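Local coordinates for Iron(3+)-hydroxamate-binding protein FhuD (Bacillus subtilis subsp. subtilis, PDB 3G9Q), which binds iron(3+)-hydroxamate complexes such as ferrichrome and coprogen and hands them to the membrane permease of the FhuCBGD ABC transporter, at residues A121-W124 and L125-D129; F111-T115 and G116-K120; G23-G26 and Y27-L31. One frame throughout, in Å; residues are numbered along the deposited sequence.

From the N terminus, contact 3 (23-26 with 27-31) comes first and builds helix 25-31, between strands 17-19 and 35-37. Contact 2 (111-115 with 116-120) closes the turn where helix 106-115 gives way to helix 118-143. Contact 1 (121-124 with 125-129) follows directly, within the first turns of that long helix. All three are local and lie in series, so none encloses or crosses another. They meet in space: Ala112 packs on Ala121, Leu31 on Ala121 and Thr117, Thr30 on Trp124, and Phe111 on Tyr27, tying the helix of the N-terminal crossover to the pair 106-115 and 118-143.

Contact 1 of 3, residues A121-W124 and L125-D129; sequences AEKW and LAKWD
Leu125 follows Trp124 on helix 118-143, and its amide makes the first of four i to i-4 bonds across the contact, reaching Ala121 O at 3.0 Å. The side chain meets the indole of Trp124 in plane, at its edge, with Leu125 CD2 3.7 Å from Trp124 CE3. Ala126 N bonds Glu122 O at 3.2 Å. Lys127 N reaches Lys123 O at 3.1 Å, and further out the two chains converge until Lys127 NZ and Lys123 NZ stand 4.5 Å apart; these like charges would be expected to disfavour each other, although Lys127 touches Glu259.

At Trp128 the two indoles meet. Trp128 CB sits over one face of Trp124, 3.7 Å from the centroid of the six-membered ring and 17° off the normal, a CH-pi contact. The indoles lie side by side with planes 10° apart, but slid so far that they barely overlap: Trp124 CH2 stands over one face of Trp128, toward its rim, 3.5 Å from Trp128 CG. For Trp124, chi1 of -179° turns CG away from the backbone N and carries the indole along the helix toward Trp128. Glu259 takes the hydrogen bond from Trp124 NE1. Replacing Trp124 by an alanine is likely to open a gap between Leu125 CD2 and Trp128 CB and to leave Glu259 without its indole partner.

Outward, Trp124 packs on Leu108 of helix 106-115, Thr30 of helix 25-31 and Pro255 of helix 255-270, while Trp128 lies on Leu258 and Leu262, so three helices border this part of 118-143, the long helix spanning the two lobes, as in this family.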
loop_
_atom_site.group_PDB
_atom_site.type_symbol
_atom_site.label_atom_id
_atom_site.label_comp_id
_atom_site.label_asym_id
_atom_site.label_seq_id
_atom_site.Cartn_x
_atom_site.Cartn_y
_atom_site.Cartn_z
ATOM N N ALA A 121 -17.701 -5.762 -3.887
ATOM C CA ALA A 121 -16.797 -5.680 -2.750
ATOM C C ALA A 121 -16.713 -6.981 -1.957
ATOM O O ALA A 121 -15.622 -7.422 -1.605
ATOM C CB ALA A 121 -17.227 -4.534 -1.835
ATOM N N GLU A 122 -17.862 -7.590 -1.674
ATOM C CA GLU A 122 -17.902 -8.837 -0.925
ATOM C C GLU A 122 -17.286 -9.945 -1.771
ATOM O O GLU A 122 -16.724 -10.902 -1.245
ATOM C CB GLU A 122 -19.348 -9.183 -0.561
ATOM C CG GLU A 122 -20.237 -9.461 -1.763
ATOM C CD GLU A 122 -21.723 -9.588 -1.402
ATOM O OE1 GLU A 122 -22.335 -8.578 -0.976
ATOM O OE2 GLU A 122 -22.280 -10.701 -1.548
ATOM N N LYS A 123 -17.381 -9.797 -3.087
ATOM C CA LYS A 123 -16.827 -10.777 -4.015
ATOM C C LYS A 123 -15.295 -10.771 -3.924
ATOM O O LYS A 123 -14.676 -11.824 -3.761
ATOM C CB LYS A 123 -17.279 -10.446 -5.444
ATOM C CG LYS A 123 -17.277 -11.617 -6.424
ATOM C CD LYS A 123 -15.874 -12.153 -6.658
ATOM C CE LYS A 123 -15.844 -13.234 -7.733
ATOM N NZ LYS A 123 -14.457 -13.748 -7.972
ATOM N N TRP A 124 -14.696 -9.583 -4.024
ATOM C CA TRP A 124 -13.243 -9.422 -3.943
ATOM C C TRP A 124 -12.696 -9.824 -2.558
ATOM O O TRP A 124 -11.601 -10.383 -2.454
ATOM C CB TRP A 124 -12.848 -7.969 -4.239
ATOM C CG TRP A 124 -11.355 -7.739 -4.196
ATOM C CD1 TRP A 124 -10.468 -7.831 -5.243
ATOM C CD2 TRP A 124 -10.568 -7.443 -3.030
ATOM N NE1 TRP A 124 -9.183 -7.609 -4.793
ATOM C CE2 TRP A 124 -9.216 -7.372 -3.444
ATOM C CE3 TRP A 124 -10.875 -7.233 -1.677
ATOM C CZ2 TRP A 124 -8.171 -7.100 -2.551
ATOM C CZ3 TRP A 124 -9.829 -6.963 -0.784
ATOM C CH2 TRP A 124 -8.493 -6.899 -1.232
ATOM N N LEU A 125 -13.445 -9.518 -1.498
ATOM C CA LEU A 125 -13.031 -9.876 -0.146
ATOM C C LEU A 125 -12.898 -11.387 -0.035
ATOM O O LEU A 125 -11.984 -11.901 0.622
ATOM C CB LEU A 125 -14.045 -9.384 0.879
ATOM C CG LEU A 125 -14.051 -7.863 1.047
ATOM C CD1 LEU A 125 -15.179 -7.444 2.012
ATOM C CD2 LEU A 125 -12.684 -7.409 1.567
ATOM N N ALA A 126 -13.819 -12.084 -0.690
ATOM C CA ALA A 126 -13.837 -13.534 -0.718
ATOM C C ALA A 126 -12.589 -14.032 -1.443
ATOM O O ALA A 126 -11.951 -14.995 -1.011
ATOM C CB ALA A 126 -15.104 -14.028 -1.437
ATOM N N LYS A 127 -12.258 -13.372 -2.550
ATOM C CA LYS A 127 -11.082 -13.710 -3.346
ATOM C C LYS A 127 -9.825 -13.401 -2.537
ATOM O O LYS A 127 -8.867 -14.173 -2.540
ATOM C CB LYS A 127 -11.068 -12.874 -4.628
ATOM C CG LYS A 127 -9.887 -13.113 -5.558
ATOM C CD LYS A 127 -9.817 -12.019 -6.621
ATOM C CE LYS A 127 -11.136 -11.901 -7.374
ATOM N NZ LYS A 127 -11.251 -10.659 -8.184
ATOM N N TRP A 128 -9.840 -12.259 -1.853
ATOM C CA TRP A 128 -8.716 -11.826 -1.041
ATOM C C TRP A 128 -8.407 -12.808 0.066
ATOM O O TRP A 128 -7.264 -13.232 0.215
ATOM C CB TRP A 128 -8.999 -10.450 -0.432
ATOM C CG TRP A 128 -7.929 -9.934 0.505
ATOM C CD1 TRP A 128 -8.067 -9.675 1.831
ATOM C CD2 TRP A 128 -6.566 -9.616 0.172
ATOM N NE1 TRP A 128 -6.876 -9.219 2.351
ATOM C CE2 TRP A 128 -5.940 -9.174 1.352
ATOM C CE3 TRP A 128 -5.814 -9.668 -1.013
ATOM C CZ2 TRP A 128 -4.595 -8.779 1.386
ATOM C CZ3 TRP A 128 -4.479 -9.279 -0.978
ATOM C CH2 TRP A 128 -3.886 -8.842 0.211
ATOM N N ASP A 129 -9.414 -13.175 0.850
ATOM C CA ASP A 129 -9.191 -14.112 1.952
ATOM C C ASP A 129 -8.756 -15.493 1.502
ATOM O O ASP A 129 -8.097 -16.210 2.254
ATOM C CB ASP A 129 -10.443 -14.206 2.820
ATOM C CG ASP A 129 -10.647 -12.963 3.663
ATOM O OD1 ASP A 129 -11.645 -12.910 4.415
ATOM O OD2 ASP A 129 -9.802 -12.040 3.573
#

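Contact 2 of 3, residues F111-T115 and G116-K120; sequences FAKMT and GTEDK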
loop_
_atom_site.group_PDB
_atom_site.type_symbol
_atom_site.label_atom_id
_atom_site.label_comp_id
_atom_site.label_asym_id
_atom_site.label_seq_id
_atom_site.Cartn_x
_atom_site.Cartn_y
_atom_site.Cartn_z
ATOM N N PHE A 111 -17.176 2.551 0.410
ATOM C CA PHE A 111 -17.329 2.959 -0.983
ATOM C C PHE A 111 -18.328 2.077 -1.714
ATOM O O PHE A 111 -19.060 2.556 -2.571
ATOM C CB PHE A 111 -15.982 2.896 -1.710
ATOM C CG PHE A 111 -15.019 3.997 -1.332
ATOM C CD1 PHE A 111 -13.652 3.757 -1.327
ATOM C CD2 PHE A 111 -15.471 5.275 -1.014
ATOM C CE1 PHE A 111 -12.757 4.768 -1.011
ATOM C CE2 PHE A 111 -14.575 6.292 -0.698
ATOM C CZ PHE A 111 -13.222 6.036 -0.697
ATOM N N ALA A 112 -18.348 0.789 -1.381
ATOM C CA ALA A 112 -19.266 -0.148 -2.018
ATOM C C ALA A 112 -20.705 0.237 -1.690
ATOM O O ALA A 112 -21.569 0.254 -2.564
ATOM C CB ALA A 112 -18.975 -1.567 -1.550
ATOM N N LYS A 113 -20.945 0.557 -0.425
ATOM C CA LYS A 113 -22.266 0.950 0.049
ATOM C C LYS A 113 -22.654 2.287 -0.557
ATOM O O LYS A 113 -23.797 2.492 -0.966
ATOM C CB LYS A 113 -22.250 1.044 1.579
ATOM C CG LYS A 113 -23.602 1.224 2.250
ATOM C CD LYS A 113 -24.020 2.684 2.297
ATOM C CE LYS A 113 -25.303 2.855 3.105
ATOM N NZ LYS A 113 -26.469 2.115 2.517
HETATM N N MSE A 114 -21.688 3.194 -0.609
HETATM C CA MSE A 114 -21.887 4.522 -1.170
HETATM C C MSE A 114 -22.259 4.493 -2.650
HETATM O O MSE A 114 -23.027 5.333 -3.116
HETATM C CB MSE A 114 -20.612 5.350 -0.995
HETATM C CG MSE A 114 -20.620 6.704 -1.704
HETATM SE SE MSE A 114 -18.859 7.545 -1.701
HETATM C CE MSE A 114 -18.667 7.832 0.225
ATOM N N THR A 115 -21.726 3.526 -3.387
ATOM C CA THR A 115 -21.988 3.454 -4.818
ATOM C C THR A 115 -22.998 2.407 -5.255
ATOM O O THR A 115 -23.375 2.364 -6.429
ATOM C CB THR A 115 -20.665 3.234 -5.595
ATOM O OG1 THR A 115 -20.004 2.053 -5.112
ATOM C CG2 THR A 115 -19.743 4.454 -5.416
ATOM N N GLY A 116 -23.431 1.575 -4.308
ATOM C CA GLY A 116 -24.394 0.526 -4.600
ATOM C C GLY A 116 -23.759 -0.657 -5.315
ATOM O O GLY A 116 -24.320 -1.194 -6.270
ATOM N N THR A 117 -22.580 -1.066 -4.856
ATOM C CA THR A 117 -21.865 -2.191 -5.458
ATOM C C THR A 117 -21.340 -3.158 -4.383
ATOM O O THR A 117 -20.249 -3.723 -4.509
ATOM C CB THR A 117 -20.672 -1.692 -6.327
ATOM O OG1 THR A 117 -19.860 -0.783 -5.568
ATOM C CG2 THR A 117 -21.178 -0.992 -7.572
ATOM N N GLU A 118 -22.134 -3.353 -3.332
ATOM C CA GLU A 118 -21.752 -4.231 -2.231
ATOM C C GLU A 118 -21.431 -5.668 -2.689
ATOM O O GLU A 118 -20.723 -6.395 -1.994
ATOM C CB GLU A 118 -22.856 -4.253 -1.161
ATOM C CG GLU A 118 -23.243 -2.884 -0.570
ATOM C CD GLU A 118 -24.246 -2.092 -1.430
ATOM O OE1 GLU A 118 -24.779 -1.071 -0.940
ATOM O OE2 GLU A 118 -24.505 -2.479 -2.593
ATOM N N ASP A 119 -21.931 -6.070 -3.856
ATOM C CA ASP A 119 -21.674 -7.418 -4.362
ATOM C C ASP A 119 -20.268 -7.517 -4.931
ATOM O O ASP A 119 -19.631 -8.570 -4.884
ATOM C CB ASP A 119 -22.642 -7.793 -5.485
ATOM C CG ASP A 119 -22.084 -7.461 -6.873
ATOM O OD1 ASP A 119 -21.827 -6.260 -7.149
ATOM O OD2 ASP A 119 -21.896 -8.400 -7.684
ATOM N N LYS A 120 -19.798 -6.414 -5.496
ATOM C CA LYS A 120 -18.475 -6.380 -6.094
ATOM C C LYS A 120 -17.406 -6.420 -5.004
ATOM O O LYS A 120 -16.359 -7.044 -5.171
ATOM C CB LYS A 120 -18.325 -5.110 -6.934
ATOM C CG LYS A 120 -17.657 -5.322 -8.281
ATOM C CD LYS A 120 -18.617 -5.879 -9.316
ATOM C CE LYS A 120 -17.916 -6.081 -10.653
ATOM N NZ LYS A 120 -17.285 -4.831 -11.157
#
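Ala112 and Thr117 meet in a helix-terminating turn of the Schellman type, at the junction where helix 106-115 ends and helix 118-143 starts. The evidence is the bond pattern. Thr117 N reaches back five residues to Ala112 O at 2.8 Å and nearly straight, 174° at the hydrogen, while Gly116 N adds a weak bond to Lys113 O at 3.5 Å. Between these two donors, Gly116 leaves helical backbone angles with phi at 77°, a positive value that glycine adopts readily and that ends the helix.

Two threonine hydroxyls brace the turn in a directed chain. Thr117 OG1 donates to Thr115 OG1 at 2.9 Å, and Thr115 OG1 in turn donates to Phe111 O at 2.8 Å. That carbonyl also receives Thr115 N, which arrives from the other face of its plane. Thr115 has chi1 at 56°, setting OG1 between the backbone N and the carbonyl carbon, where it can face both Phe111 O and Thr117. Although Thr117 occupies the N-cap position of the next helix, its side chain makes no capping bond, its hydroxyl being turned to Thr115.

On another flank Glu118 folds back at chi2, laying OE1 3.4 Å from Lys113 CA. Lys113 runs alongside it in the same direction, yet its NZ stays 5.0 Å from Glu118 OE1, near enough perhaps to ease the carboxylate's charge, without forming a salt bridge. Ala112 CB lies 3.9 Å from Glu118 CA.

Around the turn, Thr115 shares backbone hydrogen bonding with His13 and touches Phe28, Thr117 packs on Leu31 and Ile33, and Phe111 and Met114 rest on strand 94-97, so this helix end and its turn sit against helix 25-31 and the loop after it, strand 94-97 and the N-terminal segment.

Contact 3 of 3, residues G23-G26 and Y27-L31; sequences GYYG and YFKTL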
loop_
_atom_site.group_PDB
_atom_site.type_symbol
_atom_site.label_atom_id
_atom_site.label_comp_id
_atom_site.label_asym_id
_atom_site.label_seq_id
_atom_site.Cartn_x
_atom_site.Cartn_y
_atom_site.Cartn_z
ATOM N N GLY A 23 -4.665 7.342 -3.455
ATOM C CA GLY A 23 -4.807 6.113 -2.695
ATOM C C GLY A 23 -6.132 5.370 -2.735
ATOM O O GLY A 23 -6.236 4.286 -2.147
ATOM N N TYR A 24 -7.140 5.927 -3.408
ATOM C CA TYR A 24 -8.447 5.274 -3.499
ATOM C C TYR A 24 -8.803 4.783 -4.903
ATOM O O TYR A 24 -9.756 4.012 -5.067
ATOM C CB TYR A 24 -9.560 6.201 -2.976
ATOM C CG TYR A 24 -9.416 6.539 -1.507
ATOM C CD1 TYR A 24 -8.935 5.580 -0.601
ATOM C CD2 TYR A 24 -9.742 7.800 -1.018
ATOM C CE1 TYR A 24 -8.772 5.864 0.751
ATOM C CE2 TYR A 24 -9.589 8.097 0.330
ATOM C CZ TYR A 24 -9.100 7.126 1.213
ATOM O OH TYR A 24 -8.922 7.422 2.547
ATOM N N TYR A 25 -8.039 5.212 -5.910
ATOM C CA TYR A 25 -8.294 4.806 -7.297
ATOM C C TYR A 25 -8.566 3.306 -7.430
ATOM O O TYR A 25 -9.563 2.905 -8.038
ATOM C CB TYR A 25 -7.121 5.199 -8.207
ATOM C CG TYR A 25 -7.260 4.658 -9.605
ATOM C CD1 TYR A 25 -8.187 5.196 -10.504
ATOM C CD2 TYR A 25 -6.539 3.552 -9.998
ATOM C CE1 TYR A 25 -8.393 4.629 -11.767
ATOM C CE2 TYR A 25 -6.729 2.981 -11.234
ATOM C CZ TYR A 25 -7.655 3.515 -12.124
ATOM O OH TYR A 25 -7.815 2.911 -13.362
ATOM N N GLY A 26 -7.675 2.490 -6.863
ATOM C CA GLY A 26 -7.838 1.045 -6.917
ATOM C C GLY A 26 -9.128 0.509 -6.296
ATOM O O GLY A 26 -9.572 -0.587 -6.643
ATOM N N TYR A 27 -9.722 1.268 -5.371
ATOM C CA TYR A 27 -10.973 0.863 -4.714
ATOM C C TYR A 27 -12.155 0.893 -5.677
ATOM O O TYR A 27 -12.948 -0.046 -5.742
ATOM C CB TYR A 27 -11.313 1.779 -3.518
ATOM C CG TYR A 27 -10.470 1.552 -2.288
ATOM C CD1 TYR A 27 -9.239 2.170 -2.154
ATOM C CD2 TYR A 27 -10.882 0.688 -1.284
ATOM C CE1 TYR A 27 -8.437 1.935 -1.063
ATOM C CE2 TYR A 27 -10.082 0.440 -0.183
ATOM C CZ TYR A 27 -8.861 1.067 -0.077
ATOM O OH TYR A 27 -8.036 0.835 1.011
ATOM N N PHE A 28 -12.266 1.992 -6.414
ATOM C CA PHE A 28 -13.346 2.184 -7.362
ATOM C C PHE A 28 -13.125 1.256 -8.554
ATOM O O PHE A 28 -14.081 0.765 -9.150
ATOM C CB PHE A 28 -13.397 3.662 -7.782
ATOM C CG PHE A 28 -13.994 4.575 -6.726
ATOM C CD1 PHE A 28 -15.315 4.984 -6.807
ATOM C CD2 PHE A 28 -13.251 4.977 -5.622
ATOM C CE1 PHE A 28 -15.884 5.772 -5.804
ATOM C CE2 PHE A 28 -13.819 5.762 -4.618
ATOM C CZ PHE A 28 -15.132 6.156 -4.712
ATOM N N LYS A 29 -11.863 1.001 -8.888
ATOM C CA LYS A 29 -11.554 0.105 -9.994
ATOM C C LYS A 29 -12.087 -1.277 -9.618
ATOM O O LYS A 29 -12.783 -1.916 -10.405
ATOM C CB LYS A 29 -10.038 0.051 -10.250
ATOM C CG LYS A 29 -9.633 -0.744 -11.483
ATOM C CD LYS A 29 -10.287 -0.204 -12.723
ATOM C CE LYS A 29 -10.338 -1.284 -13.782
ATOM N NZ LYS A 29 -11.280 -0.922 -14.878
ATOM N N THR A 30 -11.782 -1.736 -8.410
ATOM C CA THR A 30 -12.277 -3.043 -7.984
ATOM C C THR A 30 -13.810 -3.091 -8.063
ATOM O O THR A 30 -14.379 -4.035 -8.611
ATOM C CB THR A 30 -11.836 -3.397 -6.543
ATOM O OG1 THR A 30 -10.408 -3.374 -6.466
ATOM C CG2 THR A 30 -12.312 -4.796 -6.166
ATOM N N LEU A 31 -14.475 -2.069 -7.533
ATOM C CA LEU A 31 -15.932 -2.021 -7.555
ATOM C C LEU A 31 -16.496 -1.909 -8.980
ATOM O O LEU A 31 -17.657 -2.253 -9.229
ATOM C CB LEU A 31 -16.432 -0.852 -6.688
ATOM C CG LEU A 31 -16.628 -0.996 -5.167
ATOM C CD1 LEU A 31 -16.044 -2.265 -4.642
ATOM C CD2 LEU A 31 -16.020 0.223 -4.492
#
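Tyr24 and Tyr27 carry the aromatic part of this helix start, in an offset edge-to-face pair: the edge of Tyr24 is turned to the face of Tyr27, with centroids 5.6 Å apart and planes at 75°. The nearest atoms, Tyr24 CD1 and Tyr27 CE1, are 3.7 Å apart. In the plane of the Tyr27 ring, Gly23 O comes to its edge, 3.4 Å from Tyr27 CE1. In the backbone, Tyr24 O accepts Tyr27 N at 2.8 Å, together with a weak bond from Phe28 N, and the ring edge of Phe28 lies next to the same oxygen.

One turn on, Gly26 O is gripped twice by Thr30: its backbone N bonds from above the carbonyl plane at 3.1 Å, its OG1 with less tilt at 2.9 Å. The second grip depends on the side-chain rotation, since chi1 of -58° holds OG1 beside the backbone N and pointing back along the helix. Lys29 N reaches Tyr25 O, and the Lys29 chain then runs beside the Tyr25 ring, Lys29 CD lying 4.0 Å from Tyr25 OH.

A second shell helps to position these groups. Trp78 NE1 is hydrogen-bonded to Tyr24 OH and its ring meets that of Tyr24, while Tyr48 OH takes Gly26 N and its ring meets Tyr25 edge-to-face. As the helical link of the beta-alpha-beta unit between strands 17-19 and 35-37, helix 25-31 packs against helix 106-115 through Tyr27 and Leu31, helix 255-270 through Thr30, and helix 118-143 through Leu31 on Ala121.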